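Local coordinates for hypothetical protein TTHA1785 (Thermus thermophilus, PDB 2EPG) that probably joins RNA ends as a GTP- and manganese-dependent RNA ligase of the RtcB family, passing through a GMP-histidine intermediate, at residues G203-L217 with F303-V315. Sequence-based numbering, arbitrary orientation.
Sequences GAPQIGTLGSGNHFL and FAFANRQLIAHFV
Asn307, on the long helix 288-321, hydrogen-bonds the backbone of a type II beta turn, Gln206 to Thr209, a worked example of one buried amide fastening a loop to a helix in the RtcB fold. With CG anti to the backbone N (chi1 -174°), the amide leaves the helix toward the turn. Its OD1 accepts Gly208 N at an unusually short 2.5 Å, the donor lying nearly on the line of the C=O bond, and takes a second, weak bond from Thr209 N. On its other arm ND2 gives a straighter bond to Thr209 O (3.0 Å, 159° at the hydrogen), with the acceptor in the plane of the Asn307 amide; engaging both ends fixes the flip of the amide.

Packing is tight around Gly208, where Leu310 CD1 lies 3.5 Å from its CA and Phe314 turns a ring edge to its carbonyl O. Ile207, partly exposed, sets CB 3.7 Å from Phe303 CE1 and CG1 against Leu310 CD1, while helix 153-162 adds Ile159 beside it. By contrast, the exposed bend Ser212 to Asn214 swings clear of segment 303-315; Asn214 and the following His215 are predicted to bind GMP, the histidine also manganese. The chain returns as strand 216-225, where Leu217 CD1 meets Ile311 CG2 and, tightly, Val315 CG2 at 3.5 Å.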
loop_
_atom_site.group_PDB
_atom_site.type_symbol
_atom_site.label_atom_id
_atom_site.label_comp_id
_atom_site.label_asym_id
_atom_site.label_seq_id
_atom_site.Cartn_x
_atom_site.Cartn_y
_atom_site.Cartn_z
ATOM N N GLY A 203 10.622 11.359 -11.956
ATOM C CA GLY A 203 9.241 10.928 -11.819
ATOM C C GLY A 203 8.217 11.854 -12.448
ATOM O O GLY A 203 7.114 11.422 -12.773
ATOM N N ALA A 204 8.575 13.119 -12.636
ATOM C CA ALA A 204 7.661 14.107 -13.215
ATOM C C ALA A 204 6.977 13.691 -14.523
ATOM O O ALA A 204 5.766 13.832 -14.669
ATOM C CB ALA A 204 8.393 15.438 -13.415
ATOM N N PRO A 205 7.744 13.194 -15.503
ATOM C CA PRO A 205 7.113 12.788 -16.761
ATOM C C PRO A 205 6.488 11.399 -16.685
ATOM O O PRO A 205 6.003 10.872 -17.690
ATOM C CB PRO A 205 8.274 12.835 -17.752
ATOM C CG PRO A 205 9.426 12.378 -16.915
ATOM C CD PRO A 205 9.214 13.155 -15.617
ATOM N N GLN A 206 6.502 10.798 -15.500
ATOM C CA GLN A 206 5.936 9.461 -15.341
ATOM C C GLN A 206 4.526 9.486 -14.758
ATOM O O GLN A 206 3.867 8.447 -14.684
ATOM C CB GLN A 206 6.844 8.602 -14.455
ATOM C CG GLN A 206 8.289 8.472 -14.965
ATOM C CD GLN A 206 9.183 7.643 -14.042
ATOM O OE1 GLN A 206 9.278 7.900 -12.833
ATOM N NE2 GLN A 206 9.852 6.648 -14.613
ATOM N N ILE A 207 4.052 10.664 -14.355
ATOM C CA ILE A 207 2.718 10.751 -13.772
ATOM C C ILE A 207 1.699 10.203 -14.750
ATOM O O ILE A 207 1.740 10.503 -15.944
ATOM C CB ILE A 207 2.353 12.211 -13.353
ATOM C CG1 ILE A 207 1.091 12.216 -12.486
ATOM C CG2 ILE A 207 2.131 13.080 -14.560
ATOM C CD1 ILE A 207 0.805 13.570 -11.870
ATOM N N GLY A 208 0.811 9.354 -14.248
ATOM C CA GLY A 208 -0.212 8.772 -15.102
ATOM C C GLY A 208 0.214 7.489 -15.772
ATOM O O GLY A 208 -0.413 7.060 -16.740
ATOM N N THR A 209 1.266 6.856 -15.261
ATOM C CA THR A 209 1.752 5.597 -15.851
ATOM C C THR A 209 1.903 4.555 -14.763
ATOM O O THR A 209 2.146 4.890 -13.608
ATOM C CB THR A 209 3.116 5.772 -16.541
ATOM O OG1 THR A 209 4.102 6.140 -15.562
ATOM C CG2 THR A 209 3.040 6.858 -17.603
ATOM N N LEU A 210 1.760 3.292 -15.143
ATOM C CA LEU A 210 1.850 2.181 -14.209
ATOM C C LEU A 210 3.270 1.843 -13.783
ATOM O O LEU A 210 3.519 1.553 -12.615
ATOM C CB LEU A 210 1.181 0.946 -14.836
ATOM C CG LEU A 210 -0.342 1.067 -14.959
ATOM C CD1 LEU A 210 -0.926 0.009 -15.903
ATOM C CD2 LEU A 210 -0.931 0.934 -13.563
ATOM N N GLY A 211 4.202 1.892 -14.731
ATOM C CA GLY A 211 5.578 1.562 -14.420
ATOM C C GLY A 211 5.801 0.094 -14.729
ATOM O O GLY A 211 4.913 -0.577 -15.244
ATOM N N SER A 212 6.979 -0.421 -14.409
ATOM C CA SER A 212 7.280 -1.816 -14.687
ATOM C C SER A 212 7.323 -2.631 -13.410
ATOM O O SER A 212 6.893 -2.176 -12.346
ATOM C CB SER A 212 8.619 -1.923 -15.415
ATOM O OG SER A 212 8.606 -1.135 -16.596
ATOM N N GLY A 213 7.854 -3.842 -13.517
ATOM C CA GLY A 213 7.928 -4.698 -12.355
ATOM C C GLY A 213 6.552 -5.263 -12.095
ATOM O O GLY A 213 5.833 -5.601 -13.033
ATOM N N ASN A 214 6.173 -5.339 -10.827
ATOM C CA ASN A 214 4.874 -5.876 -10.461
ATOM C C ASN A 214 3.739 -4.851 -10.423
ATOM O O ASN A 214 2.823 -4.966 -9.609
ATOM C CB ASN A 214 4.988 -6.588 -9.111
ATOM C CG ASN A 214 5.684 -7.941 -9.222
ATOM O OD1 ASN A 214 6.620 -8.115 -10.017
ATOM N ND2 ASN A 214 5.239 -8.904 -8.414
ATOM N N HIS A 215 3.794 -3.850 -11.296
ATOM C CA HIS A 215 2.733 -2.845 -11.348
ATOM C C HIS A 215 1.794 -3.177 -12.503
ATOM O O HIS A 215 2.230 -3.616 -13.565
ATOM C CB HIS A 215 3.310 -1.434 -11.520
ATOM C CG HIS A 215 4.170 -0.993 -10.377
ATOM N ND1 HIS A 215 3.749 -1.047 -9.066
ATOM C CD2 HIS A 215 5.431 -0.496 -10.348
ATOM C CE1 HIS A 215 4.712 -0.604 -8.277
ATOM N NE2 HIS A 215 5.744 -0.265 -9.030
ATOM N N PHE A 216 0.503 -2.961 -12.293
ATOM C CA PHE A 216 -0.478 -3.275 -13.313
ATOM C C PHE A 216 -1.834 -2.701 -12.948
ATOM O O PHE A 216 -2.026 -2.076 -11.904
ATOM C CB PHE A 216 -0.615 -4.789 -13.433
ATOM C CG PHE A 216 -1.000 -5.448 -12.142
ATOM C CD1 PHE A 216 -2.334 -5.606 -11.797
ATOM C CD2 PHE A 216 -0.025 -5.812 -11.220
ATOM C CE1 PHE A 216 -2.699 -6.110 -10.550
ATOM C CE2 PHE A 216 -0.377 -6.316 -9.972
ATOM C CZ PHE A 216 -1.718 -6.465 -9.634
ATOM N N LEU A 217 -2.778 -2.949 -13.832
ATOM C CA LEU A 217 -4.133 -2.516 -13.646
ATOM C C LEU A 217 -4.945 -3.709 -14.121
ATOM O O LEU A 217 -4.582 -4.342 -15.103
ATOM C CB LEU A 217 -4.362 -1.287 -14.512
ATOM C CG LEU A 217 -5.727 -0.816 -14.992
ATOM C CD1 LEU A 217 -5.594 0.615 -15.497
ATOM C CD2 LEU A 217 -6.241 -1.732 -16.097
ATOM N N PHE A 303 2.621 12.206 -4.733
ATOM C CA PHE A 303 2.797 12.006 -6.155
ATOM C C PHE A 303 2.175 10.663 -6.520
ATOM O O PHE A 303 1.460 10.538 -7.523
ATOM C CB PHE A 303 4.288 12.011 -6.519
ATOM C CG PHE A 303 4.549 11.784 -7.985
ATOM C CD1 PHE A 303 4.189 12.740 -8.925
ATOM C CD2 PHE A 303 5.138 10.607 -8.424
ATOM C CE1 PHE A 303 4.417 12.527 -10.283
ATOM C CE2 PHE A 303 5.366 10.384 -9.778
ATOM C CZ PHE A 303 5.004 11.348 -10.708
ATOM N N ALA A 304 2.437 9.655 -5.695
ATOM C CA ALA A 304 1.873 8.326 -5.952
ATOM C C ALA A 304 0.345 8.397 -5.868
ATOM O O ALA A 304 -0.357 7.785 -6.668
ATOM C CB ALA A 304 2.428 7.291 -4.938
ATOM N N PHE A 305 -0.183 9.136 -4.898
ATOM C CA PHE A 305 -1.634 9.252 -4.801
ATOM C C PHE A 305 -2.194 9.861 -6.094
ATOM O O PHE A 305 -3.196 9.397 -6.620
ATOM C CB PHE A 305 -2.033 10.134 -3.608
ATOM C CG PHE A 305 -2.091 9.397 -2.286
ATOM C CD1 PHE A 305 -1.529 9.957 -1.141
ATOM C CD2 PHE A 305 -2.729 8.161 -2.181
ATOM C CE1 PHE A 305 -1.597 9.307 0.083
ATOM C CE2 PHE A 305 -2.805 7.500 -0.964
ATOM C CZ PHE A 305 -2.235 8.074 0.176
ATOM N N ALA A 306 -1.530 10.898 -6.608
ATOM C CA ALA A 306 -1.966 11.590 -7.826
ATOM C C ALA A 306 -1.866 10.699 -9.034
ATOM O O ALA A 306 -2.709 10.740 -9.931
ATOM C CB ALA A 306 -1.133 12.846 -8.042
ATOM N N ASN A 307 -0.818 9.895 -9.065
ATOM C CA ASN A 307 -0.608 8.978 -10.169
ATOM C C ASN A 307 -1.777 7.991 -10.289
ATOM O O ASN A 307 -2.255 7.710 -11.396
ATOM C CB ASN A 307 0.704 8.210 -9.966
ATOM C CG ASN A 307 1.045 7.344 -11.155
ATOM O OD1 ASN A 307 0.926 7.784 -12.294
ATOM N ND2 ASN A 307 1.482 6.115 -10.903
ATOM N N ARG A 308 -2.223 7.446 -9.158
ATOM C CA ARG A 308 -3.330 6.501 -9.190
ATOM C C ARG A 308 -4.619 7.245 -9.550
ATOM O O ARG A 308 -5.470 6.718 -10.269
ATOM C CB ARG A 308 -3.464 5.779 -7.840
ATOM C CG ARG A 308 -2.313 4.794 -7.567
ATOM C CD ARG A 308 -2.638 3.785 -6.456
ATOM N NE ARG A 308 -2.693 4.368 -5.114
ATOM C CZ ARG A 308 -1.659 4.460 -4.282
ATOM N NH1 ARG A 308 -1.824 5.000 -3.089
ATOM N NH2 ARG A 308 -0.457 4.018 -4.638
ATOM N N GLN A 309 -4.760 8.471 -9.057
ATOM C CA GLN A 309 -5.937 9.255 -9.365
ATOM C C GLN A 309 -6.006 9.484 -10.877
ATOM O O GLN A 309 -7.075 9.336 -11.474
ATOM C CB GLN A 309 -5.894 10.604 -8.633
ATOM C CG GLN A 309 -7.057 11.539 -8.979
ATOM C CD GLN A 309 -8.430 10.979 -8.562
ATOM O OE1 GLN A 309 -8.597 10.471 -7.451
ATOM N NE2 GLN A 309 -9.411 11.092 -9.445
ATOM N N LEU A 310 -4.867 9.808 -11.497
ATOM C CA LEU A 310 -4.833 10.067 -12.940
ATOM C C LEU A 310 -5.188 8.818 -13.712
ATOM O O LEU A 310 -5.955 8.861 -14.665
ATOM C CB LEU A 310 -3.440 10.544 -13.401
ATOM C CG LEU A 310 -3.351 11.798 -14.294
ATOM C CD1 LEU A 310 -2.008 11.823 -15.041
ATOM C CD2 LEU A 310 -4.508 11.848 -15.284
ATOM N N ILE A 311 -4.616 7.695 -13.308
ATOM C CA ILE A 311 -4.898 6.439 -13.985
ATOM C C ILE A 311 -6.387 6.121 -13.897
ATOM O O ILE A 311 -6.992 5.672 -14.868
ATOM C CB ILE A 311 -4.061 5.291 -13.380
ATOM C CG1 ILE A 311 -2.572 5.546 -13.665
ATOM C CG2 ILE A 311 -4.481 3.942 -13.991
ATOM C CD1 ILE A 311 -1.617 4.602 -12.958
ATOM N N ALA A 312 -6.983 6.372 -12.738
ATOM C CA ALA A 312 -8.407 6.109 -12.559
ATOM C C ALA A 312 -9.212 6.960 -13.537
ATOM O O ALA A 312 -10.213 6.499 -14.088
ATOM C CB ALA A 312 -8.829 6.411 -11.119
ATOM N N HIS A 313 -8.770 8.196 -13.763
ATOM C CA HIS A 313 -9.464 9.083 -14.700
ATOM C C HIS A 313 -9.423 8.462 -16.099
ATOM O O HIS A 313 -10.438 8.424 -16.796
ATOM C CB HIS A 313 -8.806 10.479 -14.722
ATOM C CG HIS A 313 -9.469 11.443 -15.659
ATOM N ND1 HIS A 313 -10.714 11.988 -15.413
ATOM C CD2 HIS A 313 -9.074 11.938 -16.858
ATOM C CE1 HIS A 313 -11.056 12.775 -16.419
ATOM N NE2 HIS A 313 -10.078 12.762 -17.309
ATOM N N PHE A 314 -8.248 7.970 -16.497
ATOM C CA PHE A 314 -8.091 7.331 -17.798
ATOM C C PHE A 314 -8.897 6.041 -17.887
ATOM O O PHE A 314 -9.349 5.673 -18.959
ATOM C CB PHE A 314 -6.611 6.987 -18.093
ATOM C CG PHE A 314 -5.686 8.177 -18.113
ATOM C CD1 PHE A 314 -6.154 9.450 -18.449
ATOM C CD2 PHE A 314 -4.329 8.017 -17.829
ATOM C CE1 PHE A 314 -5.282 10.550 -18.504
ATOM C CE2 PHE A 314 -3.444 9.102 -17.883
ATOM C CZ PHE A 314 -3.926 10.376 -18.221
ATOM N N VAL A 315 -9.051 5.332 -16.770
ATOM C CA VAL A 315 -9.807 4.096 -16.796
ATOM C C VAL A 315 -11.251 4.447 -17.133
ATOM O O VAL A 315 -11.878 3.797 -17.974
ATOM C CB VAL A 315 -9.736 3.350 -15.446
ATOM C CG1 VAL A 315 -10.825 2.273 -15.371
ATOM C CG2 VAL A 315 -8.355 2.705 -15.286
#